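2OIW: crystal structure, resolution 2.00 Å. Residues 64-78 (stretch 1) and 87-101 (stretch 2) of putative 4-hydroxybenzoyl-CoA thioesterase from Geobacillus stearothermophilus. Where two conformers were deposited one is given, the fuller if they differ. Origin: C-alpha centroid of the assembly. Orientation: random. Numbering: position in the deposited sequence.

Stretch 1 (64-78) NQMYYGQDVTVYTGI
Stretch 2 (87-101) TIYEEIHQNGVVCAK

The two stretches form an antiparallel β-ladder, extended at one end by a loop that wraps around the buried side chain of Q94. Strand 72-78 runs beside strand 87-94 with their N-to-C directions 160° apart and their axes 4.6 Å apart at closest approach. In stretch 2 a type I' turn from Q94 to V97 leads into strand 97-101. N95 (phi/psi 55/33) and G96 (68/24) both have positive phi, a conformation that asparagine tolerates and glycine favours.

The register pairs T73 with H93, Y75 with E91 and G77 with Y89 as hydrogen-bonded pairs, CA atoms 5.2 to 5.3 Å apart. Each pair closes two backbone bonds: T73 N to H93 O and H93 N to T73 O, both 2.9 Å; Y75 N to E91 O, 2.9 Å, and E91 N to Y75 O, 2.8 Å; G77 N to Y89 O, 2.8 Å, and Y89 N to G77 O, 3.0 Å. The non-hydrogen-bonded pairs V74-I92 and T76-E90 lie between them and I78-I88 follows G77-Y89, with CA atoms 4.4 to 4.6 Å apart. Here CA-H groups approach the carbonyls, as in E90 CA to Y75 O, 3.1 Å.

Side chains alternate between the two faces. One carries V72, V74, T76 and I78 with I88, E90, I92 and Q94. Branched aliphatic residues suit extended backbone and fill this buried face: I92 (chi1 m, chi2 t) places CG2 3.9 Å from V72 CB and CG1 4.0 Å from V74 CG2. T76 (m) and E90 (chi1 p) bring polarity into this face, and a water bridges them, 2.5 Å from T76 OG1 and 2.6 Å from E90 OE1.

The other face holds T73, Y75, Y89, E91 and H93. Y75 (chi1 m, chi2 -87°) directs its ring edge at the face of H93 (chi1 m), with centroids 4.7 Å apart and planes at 62°; Y75 CE2 lies 3.6 Å from H93 CG. E91, extended as m, t, uses its carboxylate twice within stretch 2, accepting from Y89 OH at OE2 (2.7 Å) and from H93 NE2 at OE1 (2.8 Å).

Beyond the strand, Y67 to Q70 form a type II turn; G69, at phi/psi 115/-12, occupies a position where a CB would jam against the preceding carbonyl. Q94 (t, t, chi3 63°) reaches this turn, and its amide supplies both donor and acceptor: NE2 donates to Y67 O and Q70 O, each 2.9 Å, while OE1 accepts from Y67 N at 2.9 Å. A water links Q94 OE1 (2.8 Å) to Q65 O (2.7 Å).

Selenomethionine M66 (m, t, m) packs its long, flexible side chain against stretch 2, SE 3.5 Å from I92 CG2 and CG 3.4 Å from C99 CB. N64 (m) anchors the far end, its N donating to C99 O and its ND2 to V98 O, both 3.0 Å.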

# COMPACT_ATOMS: atom_id res chain seq x y z
N ASN A 64 15.14 8.96 12.07
CA ASN A 64 15.98 9.35 10.93
C ASN A 64 15.29 8.91 9.67
O ASN A 64 14.62 7.91 9.66
CB ASN A 64 17.34 8.66 11.02
CG ASN A 64 18.25 9.28 12.06
OD1 ASN A 64 18.56 10.47 11.98
ND2 ASN A 64 18.69 8.49 13.05
N GLN A 65 15.47 9.63 8.57
CA GLN A 65 14.82 9.23 7.34
C GLN A 65 15.49 8.00 6.74
O GLN A 65 16.69 7.73 6.96
CB GLN A 65 14.81 10.36 6.32
CG GLN A 65 14.08 11.62 6.80
CD GLN A 65 12.55 11.48 6.86
OE1 GLN A 65 11.98 10.44 6.51
NE2 GLN A 65 11.89 12.55 7.30
N MSE A 66 14.70 7.24 5.99
CA MSE A 66 15.25 6.11 5.28
C MSE A 66 15.06 6.27 3.78
O MSE A 66 14.27 7.10 3.32
CB MSE A 66 14.63 4.81 5.81
CG MSE A 66 15.16 4.44 7.19
SE MSE A 66 14.19 2.87 7.91
CE MSE A 66 12.50 3.81 8.40
N TYR A 67 15.81 5.48 3.04
CA TYR A 67 15.96 5.66 1.60
C TYR A 67 15.74 4.37 0.84
O TYR A 67 16.13 3.30 1.31
CB TYR A 67 17.37 6.23 1.30
CG TYR A 67 17.48 7.59 1.94
CD1 TYR A 67 16.76 8.67 1.40
CD2 TYR A 67 18.20 7.79 3.12
CE1 TYR A 67 16.79 9.93 1.99
CE2 TYR A 67 18.27 9.06 3.71
CZ TYR A 67 17.54 10.12 3.14
OH TYR A 67 17.53 11.39 3.70
N TYR A 68 15.13 4.47 -0.33
CA TYR A 68 15.17 3.36 -1.28
C TYR A 68 16.63 3.12 -1.70
O TYR A 68 17.35 4.08 -1.88
CB TYR A 68 14.31 3.71 -2.51
CG TYR A 68 14.45 2.75 -3.66
CD1 TYR A 68 14.04 1.43 -3.53
CD2 TYR A 68 14.98 3.17 -4.89
CE1 TYR A 68 14.16 0.55 -4.58
CE2 TYR A 68 15.10 2.29 -5.95
CZ TYR A 68 14.71 0.97 -5.77
OH TYR A 68 14.82 0.10 -6.80
N GLY A 69 17.05 1.86 -1.85
CA GLY A 69 18.39 1.55 -2.42
C GLY A 69 19.37 0.86 -1.48
O GLY A 69 20.43 0.38 -1.91
N GLN A 70 19.02 0.84 -0.20
CA GLN A 70 19.79 0.20 0.86
C GLN A 70 18.81 -0.65 1.66
O GLN A 70 17.69 -0.21 1.94
CB GLN A 70 20.40 1.26 1.80
CG GLN A 70 21.30 2.31 1.17
CD GLN A 70 21.58 3.50 2.11
OE1 GLN A 70 20.84 4.50 2.13
NE2 GLN A 70 22.63 3.37 2.90
N ASP A 71 19.23 -1.85 2.06
CA ASP A 71 18.36 -2.72 2.88
C ASP A 71 18.11 -2.11 4.26
O ASP A 71 18.84 -1.24 4.71
CB ASP A 71 18.96 -4.14 3.00
CG ASP A 71 18.75 -4.94 1.73
OD1 ASP A 71 17.99 -4.47 0.84
OD2 ASP A 71 19.33 -6.03 1.62
N VAL A 72 17.04 -2.56 4.91
CA VAL A 72 16.74 -2.15 6.28
C VAL A 72 16.56 -3.42 7.08
O VAL A 72 16.28 -4.48 6.50
CB VAL A 72 15.45 -1.31 6.38
CG1 VAL A 72 15.56 -0.05 5.49
CG2 VAL A 72 14.21 -2.14 6.04
N THR A 73 16.77 -3.31 8.39
CA THR A 73 16.60 -4.43 9.30
C THR A 73 15.63 -4.05 10.39
O THR A 73 15.81 -3.04 11.07
CB THR A 73 17.93 -4.87 9.94
OG1 THR A 73 18.88 -5.08 8.90
CG2 THR A 73 17.75 -6.16 10.71
N VAL A 74 14.62 -4.90 10.54
CA VAL A 74 13.62 -4.78 11.59
C VAL A 74 14.00 -5.72 12.72
O VAL A 74 14.23 -6.91 12.50
CB VAL A 74 12.21 -5.09 11.04
CG1 VAL A 74 11.11 -4.73 12.08
CG2 VAL A 74 12.01 -4.30 9.70
N TYR A 75 14.10 -5.14 13.92
CA TYR A 75 14.29 -5.89 15.16
C TYR A 75 13.00 -5.83 15.94
O TYR A 75 12.48 -4.74 16.20
CB TYR A 75 15.40 -5.29 15.98
CG TYR A 75 16.72 -5.28 15.27
CD1 TYR A 75 17.57 -6.39 15.34
CD2 TYR A 75 17.13 -4.17 14.54
CE1 TYR A 75 18.80 -6.39 14.71
CE2 TYR A 75 18.37 -4.17 13.88
CZ TYR A 75 19.19 -5.28 13.98
OH TYR A 75 20.39 -5.30 13.35
N THR A 76 12.52 -6.99 16.36
CA THR A 76 11.21 -7.10 16.97
C THR A 76 11.35 -7.97 18.21
O THR A 76 11.83 -9.10 18.13
CB THR A 76 10.19 -7.70 15.98
OG1 THR A 76 10.21 -6.94 14.75
CG2 THR A 76 8.78 -7.65 16.60
N GLY A 77 10.96 -7.42 19.35
CA GLY A 77 11.09 -8.13 20.61
C GLY A 77 9.82 -7.96 21.42
O GLY A 77 8.94 -7.18 21.05
N ILE A 78 9.76 -8.67 22.54
CA ILE A 78 8.64 -8.61 23.45
C ILE A 78 9.00 -7.72 24.64
O ILE A 78 9.91 -8.05 25.39
CB ILE A 78 8.24 -10.03 23.93
CG1 ILE A 78 7.89 -10.95 22.73
CG2 ILE A 78 7.10 -9.98 24.99
CD1 ILE A 78 6.67 -10.47 21.94
N THR A 87 2.98 -6.70 24.49
CA THR A 87 3.43 -5.39 24.06
C THR A 87 4.78 -5.65 23.42
O THR A 87 5.73 -6.16 24.08
CB THR A 87 3.56 -4.44 25.25
OG1 THR A 87 2.29 -4.38 25.92
CG2 THR A 87 3.99 -3.06 24.80
N ILE A 88 4.84 -5.30 22.14
CA ILE A 88 6.01 -5.48 21.34
C ILE A 88 6.85 -4.20 21.32
O ILE A 88 6.31 -3.10 21.18
CB ILE A 88 5.56 -5.81 19.91
CG1 ILE A 88 4.89 -7.20 19.85
CG2 ILE A 88 6.69 -5.65 18.92
CD1 ILE A 88 4.12 -7.41 18.57
N TYR A 89 8.16 -4.35 21.45
CA TYR A 89 9.08 -3.26 21.18
C TYR A 89 9.79 -3.57 19.85
O TYR A 89 10.18 -4.71 19.62
CB TYR A 89 10.08 -3.03 22.33
CG TYR A 89 11.01 -1.89 22.01
CD1 TYR A 89 10.56 -0.58 22.04
CD2 TYR A 89 12.32 -2.14 21.60
CE1 TYR A 89 11.40 0.47 21.71
CE2 TYR A 89 13.15 -1.11 21.27
CZ TYR A 89 12.70 0.19 21.33
OH TYR A 89 13.55 1.21 20.99
N GLU A 90 9.97 -2.57 19.00
CA GLU A 90 10.51 -2.82 17.65
C GLU A 90 11.29 -1.62 17.13
O GLU A 90 11.00 -0.46 17.49
CB GLU A 90 9.37 -3.22 16.68
CG GLU A 90 8.13 -2.31 16.80
CD GLU A 90 6.79 -2.99 16.52
OE1 GLU A 90 6.77 -4.14 15.98
OE2 GLU A 90 5.75 -2.35 16.84
N GLU A 91 12.29 -1.90 16.29
CA GLU A 91 13.13 -0.84 15.73
C GLU A 91 13.42 -1.15 14.27
O GLU A 91 13.51 -2.31 13.89
CB GLU A 91 14.46 -0.75 16.49
CG GLU A 91 14.37 -0.18 17.87
CD GLU A 91 15.72 -0.02 18.52
OE1 GLU A 91 16.74 -0.44 17.92
OE2 GLU A 91 15.76 0.50 19.66
N ILE A 92 13.57 -0.12 13.46
CA ILE A 92 14.07 -0.29 12.09
C ILE A 92 15.38 0.45 11.93
O ILE A 92 15.48 1.62 12.31
CB ILE A 92 13.04 0.16 11.03
CG1 ILE A 92 11.71 -0.56 11.22
CG2 ILE A 92 13.56 -0.14 9.64
CD1 ILE A 92 10.64 -0.06 10.31
N HIS A 93 16.39 -0.26 11.42
CA HIS A 93 17.71 0.28 11.17
C HIS A 93 18.01 0.30 9.66
O HIS A 93 17.49 -0.52 8.88
CB HIS A 93 18.80 -0.57 11.86
CG HIS A 93 18.70 -0.62 13.36
ND1 HIS A 93 19.81 -0.80 14.16
CD2 HIS A 93 17.64 -0.54 14.20
CE1 HIS A 93 19.44 -0.82 15.43
NE2 HIS A 93 18.12 -0.66 15.48
N GLN A 94 18.85 1.25 9.26
CA GLN A 94 19.38 1.30 7.89
C GLN A 94 20.80 1.83 8.01
O GLN A 94 21.05 2.75 8.80
CB GLN A 94 18.53 2.19 6.98
CG GLN A 94 18.99 2.21 5.50
CD GLN A 94 18.01 2.93 4.57
OE1 GLN A 94 17.77 4.14 4.70
NE2 GLN A 94 17.45 2.20 3.61
N ASN A 95 21.74 1.24 7.27
CA ASN A 95 23.13 1.70 7.34
C ASN A 95 23.67 1.68 8.77
O ASN A 95 24.46 2.54 9.16
CB ASN A 95 23.26 3.11 6.75
CG ASN A 95 24.69 3.44 6.34
OD1 ASN A 95 25.42 2.58 5.81
ND2 ASN A 95 25.12 4.68 6.60
N GLY A 96 23.20 0.73 9.56
CA GLY A 96 23.63 0.58 10.95
C GLY A 96 23.21 1.70 11.88
O GLY A 96 23.84 1.92 12.88
N VAL A 97 22.13 2.42 11.54
CA VAL A 97 21.63 3.54 12.36
C VAL A 97 20.13 3.26 12.66
O VAL A 97 19.39 2.83 11.77
CB VAL A 97 21.79 4.91 11.58
CG1 VAL A 97 21.18 6.08 12.35
CG2 VAL A 97 23.26 5.24 11.29
N VAL A 98 19.70 3.48 13.90
CA VAL A 98 18.27 3.35 14.22
C VAL A 98 17.52 4.51 13.55
O VAL A 98 17.89 5.67 13.72
CB VAL A 98 18.00 3.29 15.75
CG1 VAL A 98 18.44 4.54 16.44
CG2 VAL A 98 16.52 3.06 16.06
N CYS A 99 16.51 4.17 12.77
CA CYS A 99 15.76 5.19 12.06
C CYS A 99 14.33 5.30 12.53
O CYS A 99 13.71 6.32 12.31
CB CYS A 99 15.81 4.94 10.54
SG CYS A 99 17.48 5.09 9.85
N ALA A 100 13.80 4.23 13.13
CA ALA A 100 12.42 4.22 13.62
C ALA A 100 12.32 3.33 14.83
O ALA A 100 12.94 2.26 14.86
CB ALA A 100 11.45 3.74 12.55
N LYS A 101 11.58 3.78 15.84
CA LYS A 101 11.35 2.99 17.05
C LYS A 101 9.86 2.90 17.25
O LYS A 101 9.16 3.89 17.07
CB LYS A 101 11.99 3.67 18.25
CG LYS A 101 13.49 3.87 18.12
CD LYS A 101 14.08 4.44 19.41
CE LYS A 101 13.63 5.87 19.66
NZ LYS A 101 14.55 6.60 20.58
O HOH W 1 18.79 6.11 6.33
O HOH W 2 21.11 -0.97 5.73
O HOH W 3 8.32 -5.32 14.32